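Local atomic coordinates of putative hydrolase YdeN (Bacillus subtilis, PDB entry 1UXO), a protein that probably acts as a serine hydrolase of the alpha/beta-hydrolase fold, with its natural substrate not established. Residues His11-Ser16 with Leu108-Glu113; Leu30-Gln35 with Ile178-Leu183. The protein carries 2 engineered substitutions. All blocks are in the same frame, centred on the assembly; numbering follows the deposited sequence.

From the N terminus the chain runs through strand 6-10 into residues 11-16, the first half of contact 1, and then along helix 22-31 to residues 30-35, the first half of contact 2. Contact 1 closes when the loop following strand 92-98 returns as residues 108-113, after a 91-residue excursion. Contact 2 closes last, in helix 177-188. The two closures therefore cross rather than nest. Contact 1 joins two loops near the predicted catalytic serine and histidine, whereas contact 2 joins the turn that ends helix 22-31 to helix 177-188, away from that site. Their centres lie 26 Å apart on opposite sides of the chain's centre, and they do not touch.

Contact 1. Residues His11-Ser16 with Leu108-Glu113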
# COMPACT_ATOMS: atom_id res chain seq x y z
N HIS A 11 -5.90 3.82 0.37
CA HIS A 11 -6.68 3.31 -0.75
C HIS A 11 -6.15 3.79 -2.10
O HIS A 11 -5.18 4.50 -2.17
CB HIS A 11 -8.15 3.75 -0.60
CG HIS A 11 -8.34 5.23 -0.73
ND1 HIS A 11 -8.22 5.90 -1.93
CD2 HIS A 11 -8.63 6.18 0.20
CE1 HIS A 11 -8.42 7.20 -1.74
NE2 HIS A 11 -8.69 7.39 -0.45
N GLY A 12 -6.81 3.37 -3.17
CA GLY A 12 -6.41 3.68 -4.54
C GLY A 12 -7.38 4.63 -5.22
O GLY A 12 -8.17 5.36 -4.58
N TYR A 13 -7.31 4.61 -6.55
CA TYR A 13 -8.22 5.35 -7.45
C TYR A 13 -9.70 4.99 -7.24
O TYR A 13 -10.08 3.80 -7.11
CB TYR A 13 -7.77 5.06 -8.87
CG TYR A 13 -8.66 5.58 -9.95
CD1 TYR A 13 -8.98 6.92 -10.03
CD2 TYR A 13 -9.17 4.72 -10.93
CE1 TYR A 13 -9.84 7.41 -11.06
CE2 TYR A 13 -10.01 5.21 -11.96
CZ TYR A 13 -10.31 6.55 -12.01
OH TYR A 13 -11.18 7.04 -12.99
N ARG A 14 -10.52 6.02 -7.16
CA ARG A 14 -11.95 5.88 -7.08
C ARG A 14 -12.34 5.08 -5.89
O ARG A 14 -13.15 4.14 -6.03
CB ARG A 14 -12.49 5.10 -8.29
CG ARG A 14 -12.80 5.91 -9.49
CD ARG A 14 -14.01 5.37 -10.23
NE ARG A 14 -14.00 3.90 -10.27
CZ ARG A 14 -14.70 3.17 -11.14
NH1 ARG A 14 -15.47 3.75 -12.09
NH2 ARG A 14 -14.60 1.86 -11.08
N ALA A 15 -11.71 5.33 -4.76
CA ALA A 15 -12.06 4.64 -3.56
C ALA A 15 -11.97 5.63 -2.40
O ALA A 15 -11.38 6.68 -2.56
CB ALA A 15 -11.14 3.46 -3.33
N SER A 16 -12.52 5.23 -1.26
CA SER A 16 -12.36 5.91 0.02
C SER A 16 -12.30 4.89 1.15
O SER A 16 -12.34 3.66 0.92
CB SER A 16 -13.56 6.87 0.30
OG SER A 16 -14.74 6.14 0.66
N LEU A 108 -5.20 2.62 -17.40
CA LEU A 108 -5.42 3.83 -16.58
C LEU A 108 -4.24 4.81 -16.74
O LEU A 108 -3.55 5.19 -15.79
CB LEU A 108 -5.58 3.42 -15.12
CG LEU A 108 -6.95 2.80 -14.76
CD1 LEU A 108 -6.96 2.29 -13.28
CD2 LEU A 108 -8.07 3.82 -14.92
N GLN A 109 -4.00 5.24 -17.97
CA GLN A 109 -2.90 6.15 -18.28
C GLN A 109 -3.10 7.56 -17.64
O GLN A 109 -2.12 8.28 -17.35
CB GLN A 109 -2.64 6.16 -19.82
CG GLN A 109 -1.98 4.84 -20.30
CD GLN A 109 -1.60 4.78 -21.79
OE1 GLN A 109 -1.92 5.66 -22.51
NE2 GLN A 109 -0.94 3.71 -22.22
N MSE A 110 -4.35 7.91 -17.33
CA MSE A 110 -4.67 9.13 -16.61
C MSE A 110 -3.96 9.25 -15.25
O MSE A 110 -3.90 10.33 -14.66
CB MSE A 110 -6.19 9.19 -16.34
CG MSE A 110 -6.81 7.87 -15.67
SE MSE A 110 -8.60 8.36 -15.07
CE MSE A 110 -8.29 9.81 -13.60
N LEU A 111 -3.45 8.13 -14.76
CA LEU A 111 -2.77 8.06 -13.47
C LEU A 111 -1.24 8.02 -13.62
O LEU A 111 -0.52 7.79 -12.64
CB LEU A 111 -3.27 6.81 -12.71
CG LEU A 111 -4.78 6.59 -12.50
CD1 LEU A 111 -5.02 5.31 -11.65
CD2 LEU A 111 -5.41 7.80 -11.83
N ASP A 112 -0.74 8.23 -14.85
CA ASP A 112 0.68 8.12 -15.11
C ASP A 112 1.58 8.98 -14.27
O ASP A 112 2.73 8.60 -14.05
CB ASP A 112 1.01 8.39 -16.60
CG ASP A 112 0.75 7.21 -17.50
OD1 ASP A 112 0.44 6.08 -17.04
OD2 ASP A 112 0.88 7.31 -18.77
N GLU A 113 1.08 10.10 -13.75
CA GLU A 113 1.95 10.97 -13.01
C GLU A 113 2.42 10.32 -11.71
O GLU A 113 3.46 10.69 -11.20
CB GLU A 113 1.31 12.33 -12.75
CG GLU A 113 0.30 12.39 -11.68
CD GLU A 113 -0.22 13.80 -11.51
OE1 GLU A 113 -0.28 14.58 -12.52
OE2 GLU A 113 -0.56 14.14 -10.41
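Tyr-13 meets Leu-108, Met-110 and Leu-111 from one side of its ring, at the corner of a type II turn that runs from Gly-12 to Ala-15. The buried part is leucine-lined. Leu-111 lies deepest: its CD1 is 3.9 Å from Tyr-13 CB, while its CD2 sits over the ring face at CD1. Leu-108 approaches obliquely, its CD2 3.8 Å from Tyr-13 CE2. With CG anti to the backbone N (chi1 173°), Tyr-13 reaches out from the turn to lay its ring across these branches, and CG of Arg-14 covers the opposite face, 3.5 Å above the ring centre.

The solvent side belongs to Met-110, an exposed selenomethionine whose atoms still come close. Its chain bends at chi3 (-64°), bringing SE within 3.6 Å of Tyr-13 OH and CE within 3.8 Å of Tyr-13 CE1. This is a Met-aromatic contact, with SE 4.8 Å from the ring centroid and 44° off its normal. At the start of the turn, His-11 ND1 donates to Gly-12 O on a lone pair in the carbonyl plane, at 2.7 Å.

The loop after strand 6-10 commonly borders the active site in alpha/beta hydrolases, and the Tyr-13 side chain lies about 6 Å from that of Ser-73, the predicted nucleophile. No hydrogen bond joins the segments, so their union rests on dispersion and shape, consistent with an apolar wall beside the predicted catalytic centre.

Contact 2. Residues Leu30-Gln35 with Ile178-Leu183; sequences LADGVQ and IVYDVL
Asp-32 and Tyr-180 join the C-terminal end of helix 22-31 to helix 177-188, two helices that pack on the same face of the central parallel sheet in this alpha/beta-hydrolase fold. Helix 22-31 ends in a Schellman motif: Gly-33, with a phi of 77°, is the first residue to leave helical geometry, and its N bonds to Leu-30 O at 2.8 Å. Asp-32 directly precedes this glycine.

The polar part is a single hydrogen bond, from Tyr-180 OH to Asp-32 OD2. The two side chains come from opposite directions, and with its CG anti to the backbone N (chi1 163°) the tyrosine carries its hydroxyl across to the loop. OD2 lies at the ring edge, near its plane and on the CE1 side, while the carboxylate plane is turned 50° from that of the ring.

Charge interactions involve Arg-28, a residue of helix 22-31 outside the two segments, one turn back from Asp-32. Its salt bridge with Asp-32 OD1 gives each carboxylate oxygen its own partner, and it also makes a cation-pi contact with the Tyr-180 ring. The arginine and the hydroxyl would probably offset the poor placement of a negative charge at a helix C terminus.

Apolar packing completes the junction. Tyr-180 also rests on Leu-25 and Leu-29, and Leu-183 reaches Leu-29, Val-7 and Ile-96, seating the second helix against both helix and sheet. A phenylalanine in place of Tyr-180 would probably keep much of this packing but leave Asp-32 OD2 without its hydroxyl mate. At 2.4 Å, the modelled separation of Tyr-180 OH and Asp-32 OD2 is very short, and its exact length is doubtful.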
# COMPACT_ATOMS: atom_id res chain seq x y z
N LEU A 30 -8.15 -4.06 15.53
CA LEU A 30 -8.71 -3.60 16.80
C LEU A 30 -9.01 -4.78 17.74
O LEU A 30 -8.78 -4.70 18.98
CB LEU A 30 -9.95 -2.75 16.51
CG LEU A 30 -10.60 -2.18 17.76
CD1 LEU A 30 -9.60 -1.29 18.50
CD2 LEU A 30 -11.93 -1.45 17.38
N ALA A 31 -9.43 -5.90 17.17
CA ALA A 31 -9.69 -7.12 17.97
C ALA A 31 -8.43 -7.63 18.69
O ALA A 31 -8.52 -8.34 19.73
CB ALA A 31 -10.28 -8.21 17.09
N ASP A 32 -7.26 -7.28 18.16
CA ASP A 32 -5.98 -7.54 18.82
C ASP A 32 -5.42 -6.40 19.68
O ASP A 32 -4.30 -6.52 20.21
CB ASP A 32 -4.94 -7.81 17.76
CG ASP A 32 -5.23 -9.04 16.95
OD1 ASP A 32 -6.07 -9.94 17.29
OD2 ASP A 32 -4.61 -9.16 15.89
N GLY A 33 -6.15 -5.31 19.79
CA GLY A 33 -5.66 -4.12 20.47
C GLY A 33 -4.69 -3.31 19.65
O GLY A 33 -3.91 -2.53 20.22
N VAL A 34 -4.70 -3.49 18.32
CA VAL A 34 -3.82 -2.72 17.43
C VAL A 34 -4.59 -1.59 16.73
O VAL A 34 -5.65 -1.81 16.10
CB VAL A 34 -3.16 -3.60 16.37
CG1 VAL A 34 -2.29 -2.78 15.39
CG2 VAL A 34 -2.34 -4.76 17.04
N GLN A 35 -4.02 -0.39 16.86
CA GLN A 35 -4.60 0.82 16.35
C GLN A 35 -4.30 0.90 14.84
O GLN A 35 -3.16 0.83 14.43
CB GLN A 35 -4.00 2.05 17.10
CG GLN A 35 -4.57 3.41 16.66
CD GLN A 35 -6.06 3.46 16.79
OE1 GLN A 35 -6.62 2.94 17.77
NE2 GLN A 35 -6.72 4.02 15.80
N ILE A 178 -5.31 -12.56 4.23
CA ILE A 178 -3.86 -12.62 3.94
C ILE A 178 -3.13 -11.34 4.36
O ILE A 178 -2.04 -11.44 4.90
CB ILE A 178 -3.55 -12.99 2.51
CG1 ILE A 178 -2.03 -13.17 2.36
CG2 ILE A 178 -4.12 -11.98 1.49
CD1 ILE A 178 -1.68 -14.01 1.21
N VAL A 179 -3.73 -10.15 4.15
CA VAL A 179 -3.10 -8.92 4.56
C VAL A 179 -2.94 -8.86 6.07
O VAL A 179 -1.88 -8.49 6.59
CB VAL A 179 -3.82 -7.64 4.03
CG1 VAL A 179 -3.06 -6.43 4.45
CG2 VAL A 179 -3.87 -7.68 2.55
N TYR A 180 -3.98 -9.23 6.81
CA TYR A 180 -3.92 -9.21 8.27
C TYR A 180 -2.83 -10.18 8.79
O TYR A 180 -2.05 -9.86 9.71
CB TYR A 180 -5.32 -9.52 8.89
CG TYR A 180 -5.18 -9.89 10.31
CD1 TYR A 180 -5.04 -8.90 11.29
CD2 TYR A 180 -5.10 -11.24 10.70
CE1 TYR A 180 -4.84 -9.24 12.63
CE2 TYR A 180 -4.90 -11.58 12.02
CZ TYR A 180 -4.76 -10.58 12.97
OH TYR A 180 -4.53 -10.96 14.26
N ASP A 181 -2.78 -11.37 8.21
CA ASP A 181 -1.82 -12.39 8.65
C ASP A 181 -0.34 -12.01 8.31
O ASP A 181 0.55 -12.17 9.17
CB ASP A 181 -2.16 -13.75 8.10
CG ASP A 181 -3.41 -14.37 8.79
OD1 ASP A 181 -3.64 -14.14 10.01
OD2 ASP A 181 -4.18 -15.10 8.19
N VAL A 182 -0.12 -11.48 7.12
CA VAL A 182 1.25 -11.03 6.74
C VAL A 182 1.69 -9.91 7.67
O VAL A 182 2.80 -9.92 8.23
CB VAL A 182 1.34 -10.65 5.27
CG1 VAL A 182 2.69 -9.99 4.98
CG2 VAL A 182 1.14 -11.90 4.38
N LEU A 183 0.80 -8.96 7.92
CA LEU A 183 1.06 -7.86 8.83
C LEU A 183 1.40 -8.34 10.21
O LEU A 183 2.40 -7.93 10.84
CB LEU A 183 -0.18 -6.91 8.84
CG LEU A 183 -0.05 -5.62 9.58
CD1 LEU A 183 1.11 -4.76 9.03
CD2 LEU A 183 -1.38 -4.89 9.56